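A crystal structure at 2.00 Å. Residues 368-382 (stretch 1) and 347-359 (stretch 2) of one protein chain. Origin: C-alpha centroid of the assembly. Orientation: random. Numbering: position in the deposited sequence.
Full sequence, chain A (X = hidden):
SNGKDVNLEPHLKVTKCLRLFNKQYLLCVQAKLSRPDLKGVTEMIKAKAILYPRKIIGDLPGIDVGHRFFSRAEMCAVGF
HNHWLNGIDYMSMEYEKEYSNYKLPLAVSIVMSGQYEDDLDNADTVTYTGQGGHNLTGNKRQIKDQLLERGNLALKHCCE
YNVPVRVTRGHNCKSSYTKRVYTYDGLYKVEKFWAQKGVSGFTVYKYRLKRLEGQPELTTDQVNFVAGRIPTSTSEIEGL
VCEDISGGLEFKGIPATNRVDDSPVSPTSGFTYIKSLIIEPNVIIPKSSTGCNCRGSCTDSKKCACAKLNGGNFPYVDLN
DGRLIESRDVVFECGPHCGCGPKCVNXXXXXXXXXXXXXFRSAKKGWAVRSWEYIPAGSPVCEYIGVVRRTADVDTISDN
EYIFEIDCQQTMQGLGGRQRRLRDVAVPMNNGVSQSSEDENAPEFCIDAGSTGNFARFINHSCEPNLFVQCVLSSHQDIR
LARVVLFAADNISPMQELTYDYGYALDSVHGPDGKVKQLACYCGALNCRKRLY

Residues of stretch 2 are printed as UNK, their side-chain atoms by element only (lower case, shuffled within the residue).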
# COMPACT_ATOMS: atom_id res chain seq x y z
N ALA A 368 7.92 10.82 -13.94
CA ALA A 368 7.14 10.11 -12.94
C ALA A 368 8.09 9.28 -12.07
O ALA A 368 9.23 9.07 -12.44
CB ALA A 368 6.12 9.19 -13.61
N VAL A 369 7.61 8.81 -10.92
CA VAL A 369 8.44 7.95 -10.06
C VAL A 369 7.69 6.66 -9.74
O VAL A 369 6.48 6.68 -9.50
CB VAL A 369 8.84 8.65 -8.74
CG1 VAL A 369 9.57 7.69 -7.80
CG2 VAL A 369 9.70 9.88 -9.03
N ARG A 370 8.39 5.53 -9.77
CA ARG A 370 7.81 4.27 -9.31
C ARG A 370 8.77 3.51 -8.42
O ARG A 370 9.94 3.86 -8.30
CB ARG A 370 7.34 3.40 -10.49
CG ARG A 370 8.44 2.98 -11.45
CD ARG A 370 7.86 2.46 -12.78
NE ARG A 370 8.91 2.08 -13.71
CZ ARG A 370 8.77 2.09 -15.04
NH1 ARG A 370 7.64 2.49 -15.59
NH2 ARG A 370 9.78 1.72 -15.82
N SER A 371 8.27 2.46 -7.77
CA SER A 371 9.10 1.67 -6.88
C SER A 371 9.37 0.28 -7.45
O SER A 371 8.51 -0.31 -8.11
CB SER A 371 8.47 1.55 -5.49
OG SER A 371 9.24 0.70 -4.67
N TRP A 372 10.56 -0.25 -7.17
CA TRP A 372 10.93 -1.58 -7.63
C TRP A 372 10.63 -2.62 -6.58
O TRP A 372 10.73 -3.81 -6.83
CB TRP A 372 12.41 -1.63 -7.99
CG TRP A 372 12.74 -0.97 -9.29
CD1 TRP A 372 11.89 -0.27 -10.09
CD2 TRP A 372 14.02 -0.94 -9.92
NE1 TRP A 372 12.57 0.20 -11.20
CE2 TRP A 372 13.88 -0.21 -11.12
CE3 TRP A 372 15.27 -1.47 -9.59
CZ2 TRP A 372 14.94 0.02 -11.98
CZ3 TRP A 372 16.33 -1.24 -10.45
CH2 TRP A 372 16.16 -0.51 -11.63
N GLU A 373 10.29 -2.17 -5.38
CA GLU A 373 9.95 -3.10 -4.31
C GLU A 373 8.68 -2.68 -3.59
O GLU A 373 8.16 -1.58 -3.79
CB GLU A 373 11.11 -3.22 -3.31
CG GLU A 373 12.07 -2.04 -3.32
CD GLU A 373 13.14 -2.15 -2.24
OE1 GLU A 373 14.07 -1.31 -2.23
OE2 GLU A 373 13.05 -3.07 -1.40
N TYR A 374 8.19 -3.58 -2.75
CA TYR A 374 6.98 -3.35 -1.97
C TYR A 374 7.17 -2.22 -0.97
O TYR A 374 8.21 -2.15 -0.31
CB TYR A 374 6.58 -4.65 -1.27
CG TYR A 374 6.00 -5.68 -2.22
CD1 TYR A 374 4.68 -5.60 -2.63
CD2 TYR A 374 6.78 -6.73 -2.70
CE1 TYR A 374 4.14 -6.54 -3.50
CE2 TYR A 374 6.25 -7.67 -3.58
CZ TYR A 374 4.93 -7.57 -3.98
OH TYR A 374 4.40 -8.50 -4.84
N ILE A 375 6.18 -1.34 -0.88
CA ILE A 375 6.18 -0.26 0.11
C ILE A 375 4.99 -0.42 1.07
O ILE A 375 3.83 -0.25 0.68
CB ILE A 375 6.11 1.12 -0.55
CG1 ILE A 375 7.30 1.31 -1.50
CG2 ILE A 375 6.10 2.22 0.51
CD1 ILE A 375 7.33 2.64 -2.20
N PRO A 376 5.27 -0.76 2.34
CA PRO A 376 4.18 -0.93 3.32
C PRO A 376 3.51 0.40 3.65
O PRO A 376 4.17 1.44 3.69
CB PRO A 376 4.91 -1.48 4.56
CG PRO A 376 6.19 -2.05 4.03
CD PRO A 376 6.57 -1.14 2.90
N ALA A 377 2.20 0.35 3.88
CA ALA A 377 1.44 1.53 4.27
C ALA A 377 1.99 2.12 5.56
O ALA A 377 2.19 1.40 6.53
CB ALA A 377 -0.04 1.16 4.44
N GLY A 378 2.22 3.43 5.57
CA GLY A 378 2.78 4.09 6.73
C GLY A 378 4.27 4.35 6.59
O GLY A 378 4.84 5.08 7.39
N SER A 379 4.90 3.76 5.58
CA SER A 379 6.33 3.94 5.39
C SER A 379 6.57 5.32 4.82
O SER A 379 5.80 5.79 3.97
CB SER A 379 6.92 2.89 4.44
OG SER A 379 6.76 1.56 4.92
N PRO A 380 7.63 5.99 5.30
CA PRO A 380 8.00 7.26 4.67
C PRO A 380 8.60 7.01 3.30
O PRO A 380 9.37 6.06 3.12
CB PRO A 380 9.06 7.82 5.62
CG PRO A 380 9.65 6.60 6.27
CD PRO A 380 8.53 5.63 6.41
N VAL A 381 8.23 7.85 2.34
CA VAL A 381 8.85 7.82 1.03
C VAL A 381 9.91 8.92 0.92
O VAL A 381 11.07 8.63 0.59
CB VAL A 381 7.82 7.94 -0.11
CG1 VAL A 381 8.51 8.00 -1.47
CG2 VAL A 381 6.86 6.77 -0.07
N CYS A 382 9.55 10.17 1.21
CA CYS A 382 10.60 11.21 1.18
C CYS A 382 10.10 12.52 1.69
O CYS A 382 8.91 12.77 1.65
CB CYS A 382 11.11 11.45 -0.25
SG CYS A 382 9.79 11.92 -1.40
N UNK A 347 12.33 9.34 14.99
CA UNK A 347 12.99 10.03 13.89
C UNK A 347 12.69 9.34 12.55
O UNK A 347 13.46 9.47 11.61
n UNK A 347 16.98 11.36 16.75
c UNK A 347 16.45 10.66 15.57
c UNK A 347 14.95 10.75 15.42
n UNK A 347 17.18 13.39 15.69
n UNK A 347 17.84 13.19 17.87
c UNK A 347 17.34 12.64 16.77
c UNK A 347 14.50 10.06 14.12
N UNK A 348 11.58 8.59 12.47
CA UNK A 348 11.28 7.82 11.25
C UNK A 348 11.53 8.51 9.89
O UNK A 348 12.22 7.94 9.04
c UNK A 348 9.87 7.20 11.31
c UNK A 348 9.48 6.56 9.95
o UNK A 348 9.86 6.19 12.32
N UNK A 349 11.03 9.73 9.68
CA UNK A 349 11.17 10.37 8.37
C UNK A 349 12.56 10.94 8.08
O UNK A 349 12.83 11.42 6.98
o UNK A 349 10.44 12.62 8.86
c UNK A 349 10.12 11.45 8.15
N UNK A 350 13.45 10.87 9.07
CA UNK A 350 14.79 11.42 8.91
C UNK A 350 15.75 10.38 8.37
O UNK A 350 16.89 10.67 8.01
c UNK A 350 15.32 11.94 10.26
c UNK A 350 14.81 13.35 12.31
n UNK A 350 13.76 13.77 13.00
c UNK A 350 14.57 13.14 10.81
o UNK A 350 15.91 13.14 12.82
N UNK A 351 15.29 9.14 8.32
CA UNK A 351 16.19 8.06 7.96
C UNK A 351 16.42 7.98 6.45
O UNK A 351 15.75 8.66 5.66
c UNK A 351 15.21 5.58 10.79
c UNK A 351 15.71 6.83 10.10
n UNK A 351 14.93 4.48 13.03
c UNK A 351 15.69 6.75 8.58
c UNK A 351 15.31 5.74 12.31
N UNK A 352 17.39 7.17 6.07
CA UNK A 352 17.83 7.10 4.69
C UNK A 352 16.75 6.46 3.82
O UNK A 352 15.90 5.73 4.32
c UNK A 352 19.11 6.30 4.60
c UNK A 352 20.24 4.20 5.23
n UNK A 352 22.30 2.41 5.81
c UNK A 352 18.92 4.89 5.07
c UNK A 352 21.05 1.96 5.84
n UNK A 352 20.05 2.79 5.57
n UNK A 352 20.80 0.69 6.13
N UNK A 353 16.81 6.75 2.53
CA UNK A 353 15.85 6.20 1.59
C UNK A 353 15.87 4.67 1.70
O UNK A 353 16.93 4.05 1.61
c UNK A 353 13.89 6.35 -0.78
c UNK A 353 15.37 6.06 -0.97
c UNK A 353 15.87 6.60 -2.30
c UNK A 353 16.19 6.67 0.17
N UNK A 354 14.70 4.09 1.95
CA UNK A 354 14.59 2.67 2.23
C UNK A 354 14.33 1.84 0.98
O UNK A 354 14.45 0.62 1.04
c UNK A 354 13.40 2.38 3.15
c UNK A 354 13.42 3.01 4.51
n UNK A 354 12.23 4.65 8.38
c UNK A 354 12.29 4.48 7.06
n UNK A 354 11.98 3.31 6.52
n UNK A 354 12.66 5.50 6.29
c UNK A 354 12.00 3.03 5.09
N UNK A 355 13.93 2.47 -0.12
CA UNK A 355 13.43 1.70 -1.27
C UNK A 355 14.17 1.99 -2.56
O UNK A 355 14.66 3.10 -2.78
c UNK A 355 11.94 1.99 -1.51
c UNK A 355 9.85 2.95 1.50
c UNK A 355 9.49 1.71 2.00
c UNK A 355 9.92 0.57 1.36
c UNK A 355 10.71 0.66 0.22
c UNK A 355 11.08 1.89 -0.28
c UNK A 355 10.64 3.03 0.36
N UNK A 356 14.23 0.98 -3.43
CA UNK A 356 14.78 1.15 -4.76
C UNK A 356 13.73 1.77 -5.67
O UNK A 356 12.71 1.15 -5.97
c UNK A 356 16.39 -0.79 -4.49
o UNK A 356 17.40 -0.13 -4.25
n UNK A 356 16.24 -2.04 -4.05
c UNK A 356 15.24 -0.21 -5.31
N UNK A 357 13.98 3.00 -6.11
CA UNK A 357 13.00 3.73 -6.90
C UNK A 357 13.54 4.03 -8.28
O UNK A 357 14.74 3.88 -8.55
c UNK A 357 11.01 4.02 -4.63
c UNK A 357 12.66 5.06 -6.22
c UNK A 357 11.83 6.35 -4.27
c UNK A 357 12.19 4.97 -4.77
N UNK A 358 12.66 4.47 -9.16
CA UNK A 358 13.04 4.79 -10.51
C UNK A 358 12.25 6.00 -10.98
O UNK A 358 11.05 6.11 -10.71
o UNK A 358 11.95 1.73 -13.26
o UNK A 358 12.55 2.87 -15.04
c UNK A 358 12.78 3.59 -11.43
c UNK A 358 12.46 2.74 -13.80
c UNK A 358 13.00 3.86 -12.90
N UNK A 359 12.92 6.93 -11.64
CA UNK A 359 12.23 8.00 -12.34
C UNK A 359 12.08 7.56 -13.78
O UNK A 359 13.02 7.04 -14.37
c UNK A 359 12.38 10.38 -13.18
c UNK A 359 13.00 9.84 -10.82
c UNK A 359 12.99 9.34 -12.25
O HOH W 1 12.19 5.83 2.61

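Position 347 carries three carbons, a nitrogen, then a carbon with two more nitrogens, a guanidinium; it is R347, out of reach of stretch 1. Position 348 has one carbon bearing an oxygen and a carbon, the β-branched pattern of threonine, and its carbon end packs on P380: T348, whose CG2 lies 3.7 Å from P380 CG. Position 349, one carbon then one oxygen, has its backbone beside P380. It is S349, whose CA lies 4.3 Å from P380 CB; its hydroxyl is hydrogen-bonded elsewhere in the structure. Position 350 has three carbons, the last carrying oxygen and nitrogen: Q350, whose OE1 accepts a hydrogen bond from R347 NH1 at 3.1 Å.

Position 351, four carbons in a row ending in nitrogen, is K351; its end leads away from stretch 1. Position 352, three carbons, a nitrogen, then a carbon carrying two more nitrogens, is R352, exposed and also out of reach. Position 353 has four carbons forked at the second, the end nearing V381: L353, whose CD1 approaches V381 O at 3.9 Å. Position 354 has three carbons, a nitrogen, then a carbon carrying two more nitrogens, with P380 over one face of this flat group. This is R354, suited because a planar guanidinium offers a face to P380 CG, 3.2 Å from NH1.

Position 355 has one carbon and a six-carbon ring without oxygen, packed among I375, S379 and P380: F355. I375 CG1 sits 3.8 Å from the ring centroid, almost on the normal, a CH-pi contact, while S379 CB lies at the edge, 3.7 Å from CZ. A flat apolar ring fits this buried pocket. Position 356, two carbons with oxygen and nitrogen on the second, points toward stretch 1, near W372 and E373. It is N356; its bonds across are backbone ones, N to E373 OE1 (2.6 Å) and O from W372 N (2.8 Å), while OD1 is hydrogen-bonded elsewhere in the structure.

Position 357 has four carbons forked at the second, touching S371: L357, CD2 3.6 Å from S371 CB. Position 358 has three carbons, the third carrying two oxygens, facing R370 and W372. A carboxylate answers both donors: E358 OE1 accepts from R370 NE (3.1 Å, a salt bridge) and from W372 NE1 (2.6 Å). Position 359, three carbons branched at the first, meets V369: V359, CG2 to V369 CG2 3.8 Å. Apolar L357 and V359 suit their buried sheet face.

The contact combines two antiparallel strands with a side-chain cluster. R370 N to E358 O and E358 N to R370 O, both 2.9 Å, set the register, so V359 and L357 share one face with V369 and S371, while E358 shares the other with R370. Beyond the strands, F355 packs against the loop of stretch 1, and a water oxygen accepts from R354 N at 3.1 Å and donates to P380 O at 2.9 Å, extending the contact to the second strand.

Stretch 2 (347-359) RTSQKRLRFNLEV
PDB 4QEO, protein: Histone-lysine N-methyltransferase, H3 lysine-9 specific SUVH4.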